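Local coordinates for protein quinone reductase (PDB 4GI5) that binds flavin-adenine dinucleotide in a flavodoxin-like fold and probably reduces quinones with electrons from NAD(P)H, at residues F44-L49 with H54-S59; V116-P121 with F125-I130; A169-T174 with G201-P206. One frame throughout, in Å; residues are numbered along the deposited sequence. Where two conformers were deposited one is given.

Interaction 1 (F44-L49 with H54-S59); sequences FAIRHL and HEVQVS
Leu49, Ile46, Val56 and Val58 make the apolar part of this contact, where helix 37-51 packs on the edge strand 55-60. Leu49 meets Val56 through its stem: CB lies 3.7 Å from Val56 CG2, the side chains crossing at about a right angle. One helical turn earlier, Ile46 reaches strand 55-60 with its far end, CD1 standing 3.7 Å from Val58 CG2. Ile46 CG1 stays beside the backbone N (chi1 -74°) and the chain runs on extended to CD1, which carries that methyl across. In both valines it is CG2, the branch anti to the carbonyl carbon, that makes these closest approaches.

The polar part is one backbone hydrogen bond at the turn. His54 N donates to Leu49 O over 3.0 Å with an N-H...O angle of 156°, and His54 CB lies against the same oxygen. The imidazole crosses the leucine at about a right angle, with His54 CD2 4.0 Å from Leu49 CD2, while its ND1 is hydrogen-bonded to Met23 N.

The axes of 44-49 and 55-59 run nearly antiparallel, at 155°, in the second half of a beta-alpha-beta crossover from strand 24-29. Aliphatic packing seats the helix on the sheet, and a single backbone bond fixes the tight return.

Interaction 2 (V116-P121 with F125-I130); sequences VIFQFP and FSMPAI. With FAD (flavin-adenine dinucleotide), chain H.
Phe118 touches the segment 125-130 lightly, its CD2 4.4 Å from CE of the selenomethionine Met127; this ring also packs on Leu203 of helix 196-204. Phe120 is the main partner on the strand, meeting both Met127 and Pro128. Its first torsion (chi1 58°) sets the ring beside the returning chain, where one face takes Met127 CG in a CH-pi contact, 4.0 Å from the centroid and 15° off the normal. Met127 runs on extended toward Phe118, spanning both rings. Phe120 CB meets Pro128 CD at 3.6 Å; that same CD lies 3.4 Å from Pro121 O, packing and not a hydrogen bond, and Pro121 CD is 4.0 Å from Pro128 CG. At the strand's end Pro121 CB lies 3.8 Å from the ribityl O4' of FAD.

Beyond the turn, Phe125 N donates to FAD O4 over 2.8 Å, bent at 137°, and the same oxygen stands above the centre of the Phe125 ring. Pro128 is the N-cap of helix 129-138, whose Ala129 N is hydrogen-bonded to OD2 of Asp136 of the second subunit.

No hydrogen bond joins the segments: aromatic, proline and selenomethionine packing holds the turn, and the bond to the flavin comes from backbone beyond it.

Interaction 3 (A169-T174 with G201-P206); sequences AMLIVT and GMLFYP. With FAD (flavin-adenine dinucleotide), chain H.
This is a small, wholly apolar contact near the centre of the subunit, where strand 168-174 of the central sheet meets the wider, pi-type turn at 201-204 of helix 196-204. Three buried side chains make it, and only 124 Å² is buried between the segments. Leu203 does the work from the helix. Its CB points toward the strand, and with CG anti to the carbonyl carbon (chi1 -61°) and the chain extended beyond, the CD1 methyl is carried onto the sheet. There it meets Leu171 CD2 at 3.8 Å and Ala169 CB at 4.0 Å. The two leucines cross at a slant, meeting methyl to methyl, while Ala169 points its CB toward the helix. Because Ala169 and Leu171 are two apart, both can meet the same leucine methyl. Val210, from the neighbouring strand 209-216, also packs on Leu203.

The fold is the parallel flavodoxin-like sheet, in strand order 2-1-3-4-5, and 168-174 is its fourth strand. As is usual in such alpha/beta folds, the cofactor sits at the carboxyl ends of the strands, and here Thr174 reaches it. Thr174 OG1 lies 2.8 Å from the ribityl O4' of FAD, a hydrogen bond in which either hydroxyl could be the donor. OG1 takes the position between the backbone N and the carbonyl carbon (chi1 51°), and it is also bonded to Asn38 ND2. O4' donates a second, weak hydrogen bond to Thr174 O, 2.9 Å away, so the threonine holds one ribityl hydroxyl from both backbone and side chain. At the other end of the contact, the residues after Leu203 lead to the subunit interface: Tyr205 packs edge-to-face on Trp124 of the second subunit, whose Phe125 it also touches.

From the N terminus, interaction 1 comes first, closing the short turn between helix 37-51 and the edge strand 55-60. Interaction 2 follows, bending the chain back after strand 115-121 before helix 129-138 begins. Interaction 3 closes the longest loop, with 26 residues between its segments on strand 168-174 and helix 196-204. The three are in series; none nests or crosses. Interactions 2 and 3 touch, since their strands are neighbours in the sheet: Phe118 O lies 2.8 Å from Ile172 N, a probable hydrogen bond. Both also reach FAD and the second subunit. Interaction 1 stands apart, its centre about 17 Å from that of interaction 2, joined to them through the common sheet.

Interaction 1 (F44-L49 with H54-S59)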
loop_
_atom_site.group_PDB
_atom_site.type_symbol
_atom_site.label_atom_id
_atom_site.label_comp_id
_atom_site.label_asym_id
_atom_site.label_seq_id
_atom_site.Cartn_x
_atom_site.Cartn_y
_atom_site.Cartn_z
ATOM N N PHE B 44 -7.724 23.299 -8.349
ATOM C CA PHE B 44 -8.821 23.233 -9.265
ATOM C C PHE B 44 -10.003 22.601 -8.615
ATOM O O PHE B 44 -11.147 23.094 -8.723
ATOM C CB PHE B 44 -8.413 22.523 -10.563
ATOM C CG PHE B 44 -9.500 22.428 -11.568
ATOM C CD1 PHE B 44 -9.672 23.497 -12.491
ATOM C CD2 PHE B 44 -10.414 21.415 -11.526
ATOM C CE1 PHE B 44 -10.720 23.467 -13.388
ATOM C CE2 PHE B 44 -11.503 21.352 -12.411
ATOM C CZ PHE B 44 -11.639 22.377 -13.368
ATOM N N ALA B 45 -9.808 21.421 -7.967
ATOM C CA ALA B 45 -10.949 20.717 -7.407
ATOM C C ALA B 45 -11.614 21.505 -6.286
ATOM O O ALA B 45 -12.874 21.575 -6.221
ATOM C CB ALA B 45 -10.524 19.356 -6.808
ATOM N N ILE B 46 -10.798 22.091 -5.437
ATOM C CA ILE B 46 -11.328 22.834 -4.275
ATOM C C ILE B 46 -12.165 24.022 -4.848
ATOM O O ILE B 46 -13.355 24.204 -4.436
ATOM C CB ILE B 46 -10.235 23.390 -3.435
ATOM C CG1 ILE B 46 -9.541 22.274 -2.613
ATOM C CG2 ILE B 46 -10.752 24.340 -2.351
ATOM C CD1 ILE B 46 -8.264 22.685 -2.014
ATOM N N ARG B 47 -11.569 24.748 -5.774
ATOM C CA ARG B 47 -12.354 25.893 -6.369
ATOM C C ARG B 47 -13.579 25.466 -7.091
ATOM O O ARG B 47 -14.657 26.155 -6.998
ATOM C CB ARG B 47 -11.468 26.779 -7.202
ATOM C CG ARG B 47 -10.388 27.391 -6.396
ATOM C CD ARG B 47 -9.589 28.399 -7.230
ATOM N NE ARG B 47 -8.295 28.653 -6.568
ATOM C CZ ARG B 47 -7.089 28.308 -7.061
ATOM N NH1 ARG B 47 -6.974 27.661 -8.242
ATOM N NH2 ARG B 47 -5.989 28.585 -6.354
ATOM N N HIS B 48 -13.518 24.387 -7.851
ATOM C CA HIS B 48 -14.659 23.904 -8.568
ATOM C C HIS B 48 -15.792 23.567 -7.619
ATOM O O HIS B 48 -17.004 23.839 -7.888
ATOM C CB HIS B 48 -14.271 22.697 -9.452
ATOM C CG HIS B 48 -15.278 22.380 -10.476
ATOM N ND1 HIS B 48 -16.299 21.505 -10.258
ATOM C CD2 HIS B 48 -15.472 22.899 -11.718
ATOM C CE1 HIS B 48 -17.048 21.427 -11.339
ATOM N NE2 HIS B 48 -16.566 22.259 -12.237
ATOM N N LEU B 49 -15.467 22.841 -6.532
ATOM C CA LEU B 49 -16.501 22.433 -5.559
ATOM C C LEU B 49 -17.109 23.672 -4.814
ATOM O O LEU B 49 -18.355 23.701 -4.608
ATOM C CB LEU B 49 -15.895 21.495 -4.535
ATOM C CG LEU B 49 -15.673 20.092 -5.103
ATOM C CD1 LEU B 49 -14.732 19.366 -4.129
ATOM C CD2 LEU B 49 -16.972 19.336 -5.367
ATOM N N HIS B 54 -20.593 23.843 -2.640
ATOM C CA HIS B 54 -20.276 22.882 -1.575
ATOM C C HIS B 54 -19.306 23.389 -0.601
ATOM O O HIS B 54 -18.529 24.304 -0.902
ATOM C CB HIS B 54 -19.744 21.626 -2.305
ATOM C CG HIS B 54 -20.707 21.114 -3.290
ATOM N ND1 HIS B 54 -22.024 20.849 -2.951
ATOM C CD2 HIS B 54 -20.615 20.902 -4.624
ATOM C CE1 HIS B 54 -22.675 20.414 -4.016
ATOM N NE2 HIS B 54 -21.837 20.427 -5.036
ATOM N N GLU B 55 -19.297 22.825 0.602
ATOM C CA GLU B 55 -18.378 23.204 1.581
ATOM C C GLU B 55 -17.198 22.154 1.510
ATOM O O GLU B 55 -17.461 20.945 1.315
ATOM C CB GLU B 55 -18.948 23.011 2.937
ATOM C CG GLU B 55 -19.979 24.034 3.406
ATOM C CD GLU B 55 -20.399 23.677 4.826
ATOM O OE1 GLU B 55 -21.546 23.226 4.971
ATOM O OE2 GLU B 55 -19.530 23.739 5.748
ATOM N N VAL B 56 -16.004 22.636 1.695
ATOM C CA VAL B 56 -14.763 21.791 1.463
ATOM C C VAL B 56 -13.875 21.950 2.661
ATOM O O VAL B 56 -13.567 23.044 3.067
ATOM C CB VAL B 56 -14.005 22.154 0.185
ATOM C CG1 VAL B 56 -12.801 21.191 0.027
ATOM C CG2 VAL B 56 -14.885 22.037 -1.029
ATOM N N GLN B 57 -13.475 20.852 3.320
ATOM C CA GLN B 57 -12.354 20.873 4.213
ATOM C C GLN B 57 -11.196 20.031 3.584
ATOM O O GLN B 57 -11.463 19.128 2.804
ATOM C CB GLN B 57 -12.708 20.287 5.568
ATOM C CG GLN B 57 -13.614 21.156 6.472
ATOM C CD GLN B 57 -13.599 20.605 7.891
ATOM O OE1 GLN B 57 -14.483 19.914 8.310
ATOM N NE2 GLN B 57 -12.512 20.817 8.569
ATOM N N VAL B 58 -9.985 20.389 3.922
ATOM C CA VAL B 58 -8.765 19.804 3.290
ATOM C C VAL B 58 -7.883 19.336 4.350
ATOM O O VAL B 58 -7.655 20.020 5.351
ATOM C CB VAL B 58 -8.024 20.798 2.409
ATOM C CG1 VAL B 58 -6.817 20.092 1.728
ATOM C CG2 VAL B 58 -8.971 21.272 1.345
ATOM N N SER B 59 -7.306 18.120 4.160
ATOM C CA SER B 59 -6.240 17.694 5.013
ATOM C C SER B 59 -5.017 17.554 4.106
ATOM O O SER B 59 -4.799 16.506 3.499
ATOM C CB SER B 59 -6.571 16.351 5.695
ATOM O OG SER B 59 -7.598 16.528 6.649
#

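Interaction 2 (V116-P121 with F125-I130)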
loop_
_atom_site.group_PDB
_atom_site.type_symbol
_atom_site.label_atom_id
_atom_site.label_comp_id
_atom_site.label_asym_id
_atom_site.label_seq_id
_atom_site.Cartn_x
_atom_site.Cartn_y
_atom_site.Cartn_z
ATOM N N VAL B 116 -15.714 11.954 0.711
ATOM C CA VAL B 116 -14.317 12.011 1.063
ATOM C C VAL B 116 -13.490 11.632 -0.152
ATOM O O VAL B 116 -13.704 10.554 -0.759
ATOM C CB VAL B 116 -13.977 11.046 2.194
ATOM C CG1 VAL B 116 -12.517 11.169 2.649
ATOM C CG2 VAL B 116 -14.826 11.353 3.419
ATOM N N ILE B 117 -12.574 12.502 -0.548
ATOM C CA ILE B 117 -11.778 12.297 -1.716
ATOM C C ILE B 117 -10.310 12.174 -1.288
ATOM O O ILE B 117 -9.851 12.939 -0.446
ATOM C CB ILE B 117 -11.884 13.451 -2.737
ATOM C CG1 ILE B 117 -13.316 13.570 -3.204
ATOM C CG2 ILE B 117 -10.928 13.242 -3.915
ATOM C CD1 ILE B 117 -13.621 14.801 -4.036
ATOM N N PHE B 118 -9.627 11.126 -1.755
ATOM C CA PHE B 118 -8.205 10.909 -1.475
ATOM C C PHE B 118 -7.445 11.197 -2.757
ATOM O O PHE B 118 -7.628 10.504 -3.779
ATOM C CB PHE B 118 -7.915 9.453 -1.044
ATOM C CG PHE B 118 -8.619 9.056 0.226
ATOM C CD1 PHE B 118 -9.968 8.759 0.262
ATOM C CD2 PHE B 118 -7.897 9.038 1.396
ATOM C CE1 PHE B 118 -10.576 8.389 1.481
ATOM C CE2 PHE B 118 -8.506 8.624 2.569
ATOM C CZ PHE B 118 -9.787 8.364 2.605
ATOM N N GLN B 119 -6.521 12.170 -2.709
ATOM C CA GLN B 119 -5.793 12.563 -3.857
ATOM C C GLN B 119 -4.290 12.397 -3.622
ATOM O O GLN B 119 -3.759 12.880 -2.635
ATOM C CB GLN B 119 -6.014 14.041 -4.214
ATOM C CG GLN B 119 -5.341 14.447 -5.443
ATOM C CD GLN B 119 -5.313 15.916 -5.671
ATOM O OE1 GLN B 119 -6.173 16.644 -5.197
ATOM N NE2 GLN B 119 -4.314 16.340 -6.441
ATOM N N PHE B 120 -3.665 11.635 -4.533
ATOM C CA PHE B 120 -2.258 11.282 -4.417
ATOM C C PHE B 120 -1.630 10.844 -5.719
ATOM O O PHE B 120 -2.292 10.298 -6.579
ATOM C CB PHE B 120 -2.051 10.203 -3.348
ATOM C CG PHE B 120 -2.812 8.932 -3.594
ATOM C CD1 PHE B 120 -4.104 8.818 -3.141
ATOM C CD2 PHE B 120 -2.220 7.829 -4.223
ATOM C CE1 PHE B 120 -4.839 7.685 -3.369
ATOM C CE2 PHE B 120 -2.911 6.637 -4.368
ATOM C CZ PHE B 120 -4.258 6.585 -3.998
ATOM N N PRO B 121 -0.313 11.101 -5.896
ATOM C CA PRO B 121 0.440 10.408 -6.951
ATOM C C PRO B 121 0.590 8.937 -6.559
ATOM O O PRO B 121 0.807 8.628 -5.375
ATOM C CB PRO B 121 1.808 11.114 -6.928
ATOM C CG PRO B 121 1.921 11.516 -5.471
ATOM C CD PRO B 121 0.568 11.847 -4.972
ATOM N N PHE B 125 3.094 1.803 -6.587
ATOM C CA PHE B 125 1.805 1.118 -6.746
ATOM C C PHE B 125 0.889 1.200 -5.569
ATOM O O PHE B 125 -0.010 0.322 -5.385
ATOM C CB PHE B 125 2.075 -0.389 -7.164
ATOM C CG PHE B 125 2.933 -0.501 -8.385
ATOM C CD1 PHE B 125 2.408 -0.161 -9.615
ATOM C CD2 PHE B 125 4.261 -0.756 -8.350
ATOM C CE1 PHE B 125 3.163 -0.142 -10.741
ATOM C CE2 PHE B 125 5.080 -0.695 -9.463
ATOM C CZ PHE B 125 4.547 -0.386 -10.709
ATOM N N SER B 126 0.994 2.305 -4.824
ATOM C CA SER B 126 0.296 2.402 -3.590
ATOM C C SER B 126 0.234 3.900 -3.203
ATOM O O SER B 126 0.737 4.764 -3.937
ATOM C CB SER B 126 0.973 1.515 -2.537
ATOM O OG SER B 126 2.373 1.780 -2.458
HETATM N N MSE B 127 -0.386 4.206 -2.055
HETATM C CA MSE B 127 -0.350 5.574 -1.531
HETATM C C MSE B 127 1.046 5.945 -1.141
HETATM O O MSE B 127 1.773 5.163 -0.557
HETATM C CB MSE B 127 -1.251 5.566 -0.277
HETATM C CG MSE B 127 -2.726 5.483 -0.584
HETATM SE SE MSE B 127 -3.534 5.103 1.256
HETATM C CE MSE B 127 -5.369 5.543 0.706
ATOM N N PRO B 128 1.376 7.235 -1.255
ATOM C CA PRO B 128 2.584 7.773 -0.540
ATOM C C PRO B 128 2.508 7.398 0.960
ATOM O O PRO B 128 1.422 7.365 1.544
ATOM C CB PRO B 128 2.477 9.292 -0.739
ATOM C CG PRO B 128 1.718 9.390 -2.050
ATOM C CD PRO B 128 0.662 8.334 -1.972
ATOM N N ALA B 129 3.651 7.113 1.557
ATOM C CA ALA B 129 3.703 6.798 2.967
ATOM C C ALA B 129 2.929 7.712 3.889
ATOM O O ALA B 129 2.317 7.263 4.862
ATOM C CB ALA B 129 5.125 6.649 3.430
ATOM N N ILE B 130 2.987 9.019 3.671
ATOM C CA ILE B 130 2.354 9.925 4.596
ATOM C C ILE B 130 0.816 9.723 4.628
ATOM O O ILE B 130 0.191 9.832 5.692
ATOM C CB ILE B 130 2.724 11.420 4.293
ATOM C CG1 ILE B 130 2.375 12.302 5.470
ATOM C CG2 ILE B 130 2.076 11.924 3.069
ATOM C CD1 ILE B 130 3.000 13.719 5.304
HETATM P PA FAD H . 4.991 16.828 -11.111
HETATM O O1A FAD H . 4.790 17.934 -10.158
HETATM O O2A FAD H . 6.246 16.121 -11.321
HETATM O O5B FAD H . 4.556 17.323 -12.609
HETATM C C5B FAD H . 4.361 16.468 -13.754
HETATM C C4B FAD H . 4.271 17.322 -14.976
HETATM O O4B FAD H . 3.033 17.995 -14.949
HETATM C C3B FAD H . 5.414 18.299 -15.113
HETATM O O3B FAD H . 5.860 18.164 -16.454
HETATM C C2B FAD H . 4.670 19.585 -14.904
HETATM O O2B FAD H . 5.319 20.736 -15.505
HETATM C C1B FAD H . 3.282 19.388 -15.414
HETATM N N9A FAD H . 2.346 20.364 -14.793
HETATM C C8A FAD H . 2.253 20.866 -13.447
HETATM N N7A FAD H . 1.296 21.755 -13.311
HETATM C C5A FAD H . 0.888 21.892 -14.605
HETATM C C6A FAD H . -0.047 22.775 -15.302
HETATM N N6A FAD H . -0.705 23.539 -14.492
HETATM N N1A FAD H . -0.270 22.681 -16.659
HETATM C C2A FAD H . 0.404 21.787 -17.374
HETATM N N3A FAD H . 1.340 20.953 -16.777
HETATM C C4A FAD H . 1.499 21.027 -15.503
HETATM N N1 FAD H . 4.171 5.826 -11.530
HETATM C C2 FAD H . 3.464 4.697 -11.746
HETATM O O2 FAD H . 2.723 4.549 -12.810
HETATM N N3 FAD H . 3.497 3.646 -10.852
HETATM C C4 FAD H . 4.326 3.642 -9.791
HETATM O O4 FAD H . 4.290 2.735 -8.948
HETATM C C4X FAD H . 5.111 4.825 -9.565
HETATM N N5 FAD H . 5.915 4.905 -8.463
HETATM C C5X FAD H . 6.597 6.119 -8.180
HETATM C C6 FAD H . 7.297 6.241 -7.077
HETATM C C7 FAD H . 7.882 7.452 -6.713
HETATM C C7M FAD H . 8.658 7.574 -5.453
HETATM C C8 FAD H . 7.801 8.549 -7.603
HETATM C C8M FAD H . 8.493 9.839 -7.255
HETATM C C9 FAD H . 7.102 8.442 -8.765
HETATM C C9A FAD H . 6.447 7.216 -9.076
HETATM N N10 FAD H . 5.613 7.100 -10.167
HETATM C C10 FAD H . 4.919 5.929 -10.438
HETATM C "C1'" FAD H . 5.366 8.227 -11.079
HETATM C "C2'" FAD H . 4.352 9.117 -10.358
HETATM O "O2'" FAD H . 3.035 8.581 -10.206
HETATM C "C3'" FAD H . 4.218 10.495 -11.085
HETATM O "O3'" FAD H . 5.538 11.078 -10.941
HETATM C "C4'" FAD H . 3.209 11.452 -10.437
HETATM O "O4'" FAD H . 1.922 10.988 -10.693
HETATM C "C5'" FAD H . 3.299 12.849 -11.107
HETATM O "O5'" FAD H . 2.497 13.728 -10.387
HETATM P P FAD H . 3.252 14.980 -9.636
HETATM O O1P FAD H . 2.191 15.800 -9.013
HETATM O O2P FAD H . 4.354 14.567 -8.769
HETATM O O3P FAD H . 3.813 15.695 -10.972
#

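Interaction 3 (A169-T174 with G201-P206)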
loop_
_atom_site.group_PDB
_atom_site.type_symbol
_atom_site.label_atom_id
_atom_site.label_comp_id
_atom_site.label_asym_id
_atom_site.label_seq_id
_atom_site.Cartn_x
_atom_site.Cartn_y
_atom_site.Cartn_z
ATOM N N ALA B 169 -16.881 7.866 -1.170
ATOM C CA ALA B 169 -15.387 8.092 -1.266
ATOM C C ALA B 169 -14.946 7.843 -2.681
ATOM O O ALA B 169 -15.518 7.052 -3.480
ATOM C CB ALA B 169 -14.688 7.148 -0.262
HETATM N N MSE B 170 -13.883 8.510 -3.106
HETATM C CA MSE B 170 -13.333 8.361 -4.463
HETATM C C MSE B 170 -11.811 8.646 -4.359
HETATM O O MSE B 170 -11.400 9.494 -3.552
HETATM C CB MSE B 170 -13.886 9.495 -5.342
HETATM C CG MSE B 170 -13.415 9.291 -6.724
HETATM SE SE MSE B 170 -14.262 10.745 -7.884
HETATM C CE MSE B 170 -13.273 12.363 -7.412
ATOM N N LEU B 171 -11.026 7.973 -5.159
ATOM C CA LEU B 171 -9.627 8.290 -5.299
ATOM C C LEU B 171 -9.409 9.167 -6.543
ATOM O O LEU B 171 -10.012 8.938 -7.595
ATOM C CB LEU B 171 -8.890 6.992 -5.552
ATOM C CG LEU B 171 -8.995 5.812 -4.517
ATOM C CD1 LEU B 171 -8.121 4.635 -4.843
ATOM C CD2 LEU B 171 -8.714 6.303 -3.138
ATOM N N ILE B 172 -8.418 10.052 -6.456
ATOM C CA ILE B 172 -7.884 10.747 -7.587
ATOM C C ILE B 172 -6.412 10.491 -7.613
ATOM O O ILE B 172 -5.703 10.840 -6.718
ATOM C CB ILE B 172 -8.130 12.269 -7.492
ATOM C CG1 ILE B 172 -9.595 12.621 -7.440
ATOM C CG2 ILE B 172 -7.469 12.937 -8.690
ATOM C CD1 ILE B 172 -9.811 14.122 -7.111
ATOM N N VAL B 173 -5.954 9.741 -8.573
ATOM C CA VAL B 173 -4.605 9.224 -8.673
ATOM C C VAL B 173 -3.938 9.630 -9.967
ATOM O O VAL B 173 -4.456 9.505 -11.054
ATOM C CB VAL B 173 -4.650 7.683 -8.667
ATOM C CG1 VAL B 173 -3.234 7.084 -8.710
ATOM C CG2 VAL B 173 -5.444 7.242 -7.433
ATOM N N THR B 174 -2.698 10.085 -9.866
ATOM C CA THR B 174 -1.868 10.328 -11.011
ATOM C C THR B 174 -0.754 9.301 -11.094
ATOM O O THR B 174 -0.121 9.032 -10.073
ATOM C CB THR B 174 -1.183 11.754 -10.956
ATOM O OG1 THR B 174 -0.551 11.919 -9.690
ATOM C CG2 THR B 174 -2.217 12.927 -11.088
ATOM N N GLY B 201 -10.330 -2.569 0.671
ATOM C CA GLY B 201 -9.808 -2.762 2.010
ATOM C C GLY B 201 -9.787 -1.594 2.941
ATOM O O GLY B 201 -9.838 -1.750 4.140
HETATM N N MSE B 202 -9.790 -0.383 2.375
HETATM C CA MSE B 202 -9.692 0.831 3.150
HETATM C C MSE B 202 -10.949 1.709 3.073
HETATM O O MSE B 202 -11.203 2.561 3.966
HETATM C CB MSE B 202 -8.444 1.686 2.857
HETATM C CG MSE B 202 -7.171 0.890 3.063
HETATM SE SE MSE B 202 -5.675 2.066 2.487
HETATM C CE MSE B 202 -4.524 0.629 1.930
ATOM N N LEU B 203 -11.710 1.616 1.979
ATOM C CA LEU B 203 -12.847 2.484 1.740
ATOM C C LEU B 203 -14.155 1.703 1.952
ATOM O O LEU B 203 -14.960 2.068 2.814
ATOM C CB LEU B 203 -12.759 3.155 0.378
ATOM C CG LEU B 203 -11.532 4.072 0.134
ATOM C CD1 LEU B 203 -11.649 4.702 -1.248
ATOM C CD2 LEU B 203 -11.330 5.044 1.235
ATOM N N PHE B 204 -14.324 0.636 1.195
ATOM C CA PHE B 204 -15.568 -0.167 1.362
ATOM C C PHE B 204 -15.566 -0.795 2.747
ATOM O O PHE B 204 -16.642 -0.935 3.402
ATOM C CB PHE B 204 -15.605 -1.252 0.334
ATOM C CG PHE B 204 -16.904 -2.069 0.319
ATOM C CD1 PHE B 204 -18.175 -1.468 0.095
ATOM C CD2 PHE B 204 -16.817 -3.428 0.511
ATOM C CE1 PHE B 204 -19.325 -2.193 0.115
ATOM C CE2 PHE B 204 -17.971 -4.183 0.478
ATOM C CZ PHE B 204 -19.176 -3.552 0.308
ATOM N N TYR B 205 -14.406 -1.170 3.283
ATOM C CA TYR B 205 -14.273 -1.829 4.603
ATOM C C TYR B 205 -15.028 -1.078 5.705
ATOM O O TYR B 205 -15.860 -1.659 6.374
ATOM C CB TYR B 205 -12.757 -2.080 4.928
ATOM C CG TYR B 205 -12.488 -2.838 6.172
ATOM C CD1 TYR B 205 -12.843 -2.343 7.422
ATOM C CD2 TYR B 205 -11.803 -4.064 6.094
ATOM C CE1 TYR B 205 -12.590 -3.105 8.551
ATOM C CE2 TYR B 205 -11.510 -4.786 7.208
ATOM C CZ TYR B 205 -11.933 -4.324 8.421
ATOM O OH TYR B 205 -11.742 -5.121 9.537
ATOM N N PRO B 206 -14.774 0.214 5.951
ATOM C CA PRO B 206 -15.493 0.920 7.028
ATOM C C PRO B 206 -16.858 1.540 6.576
ATOM O O PRO B 206 -17.450 2.329 7.309
ATOM C CB PRO B 206 -14.479 2.001 7.451
ATOM C CG PRO B 206 -13.753 2.307 6.165
ATOM C CD PRO B 206 -13.568 0.996 5.523
HETATM P PA FAD H . 4.991 16.828 -11.111
HETATM O O1A FAD H . 4.790 17.934 -10.158
HETATM O O2A FAD H . 6.246 16.121 -11.321
HETATM O O5B FAD H . 4.556 17.323 -12.609
HETATM C C5B FAD H . 4.361 16.468 -13.754
HETATM C C4B FAD H . 4.271 17.322 -14.976
HETATM O O4B FAD H . 3.033 17.995 -14.949
HETATM C C3B FAD H . 5.414 18.299 -15.113
HETATM O O3B FAD H . 5.860 18.164 -16.454
HETATM C C2B FAD H . 4.670 19.585 -14.904
HETATM O O2B FAD H . 5.319 20.736 -15.505
HETATM C C1B FAD H . 3.282 19.388 -15.414
HETATM N N9A FAD H . 2.346 20.364 -14.793
HETATM C C8A FAD H . 2.253 20.866 -13.447
HETATM N N7A FAD H . 1.296 21.755 -13.311
HETATM C C5A FAD H . 0.888 21.892 -14.605
HETATM C C6A FAD H . -0.047 22.775 -15.302
HETATM N N6A FAD H . -0.705 23.539 -14.492
HETATM N N1A FAD H . -0.270 22.681 -16.659
HETATM C C2A FAD H . 0.404 21.787 -17.374
HETATM N N3A FAD H . 1.340 20.953 -16.777
HETATM C C4A FAD H . 1.499 21.027 -15.503
HETATM N N1 FAD H . 4.171 5.826 -11.530
HETATM C C2 FAD H . 3.464 4.697 -11.746
HETATM O O2 FAD H . 2.723 4.549 -12.810
HETATM N N3 FAD H . 3.497 3.646 -10.852
HETATM C C4 FAD H . 4.326 3.642 -9.791
HETATM O O4 FAD H . 4.290 2.735 -8.948
HETATM C C4X FAD H . 5.111 4.825 -9.565
HETATM N N5 FAD H . 5.915 4.905 -8.463
HETATM C C5X FAD H . 6.597 6.119 -8.180
HETATM C C6 FAD H . 7.297 6.241 -7.077
HETATM C C7 FAD H . 7.882 7.452 -6.713
HETATM C C7M FAD H . 8.658 7.574 -5.453
HETATM C C8 FAD H . 7.801 8.549 -7.603
HETATM C C8M FAD H . 8.493 9.839 -7.255
HETATM C C9 FAD H . 7.102 8.442 -8.765
HETATM C C9A FAD H . 6.447 7.216 -9.076
HETATM N N10 FAD H . 5.613 7.100 -10.167
HETATM C C10 FAD H . 4.919 5.929 -10.438
HETATM C "C1'" FAD H . 5.366 8.227 -11.079
HETATM C "C2'" FAD H . 4.352 9.117 -10.358
HETATM O "O2'" FAD H . 3.035 8.581 -10.206
HETATM C "C3'" FAD H . 4.218 10.495 -11.085
HETATM O "O3'" FAD H . 5.538 11.078 -10.941
HETATM C "C4'" FAD H . 3.209 11.452 -10.437
HETATM O "O4'" FAD H . 1.922 10.988 -10.693
HETATM C "C5'" FAD H . 3.299 12.849 -11.107
HETATM O "O5'" FAD H . 2.497 13.728 -10.387
HETATM P P FAD H . 3.252 14.980 -9.636
HETATM O O1P FAD H . 2.191 15.800 -9.013
HETATM O O2P FAD H . 4.354 14.567 -8.769
HETATM O O3P FAD H . 3.813 15.695 -10.972
#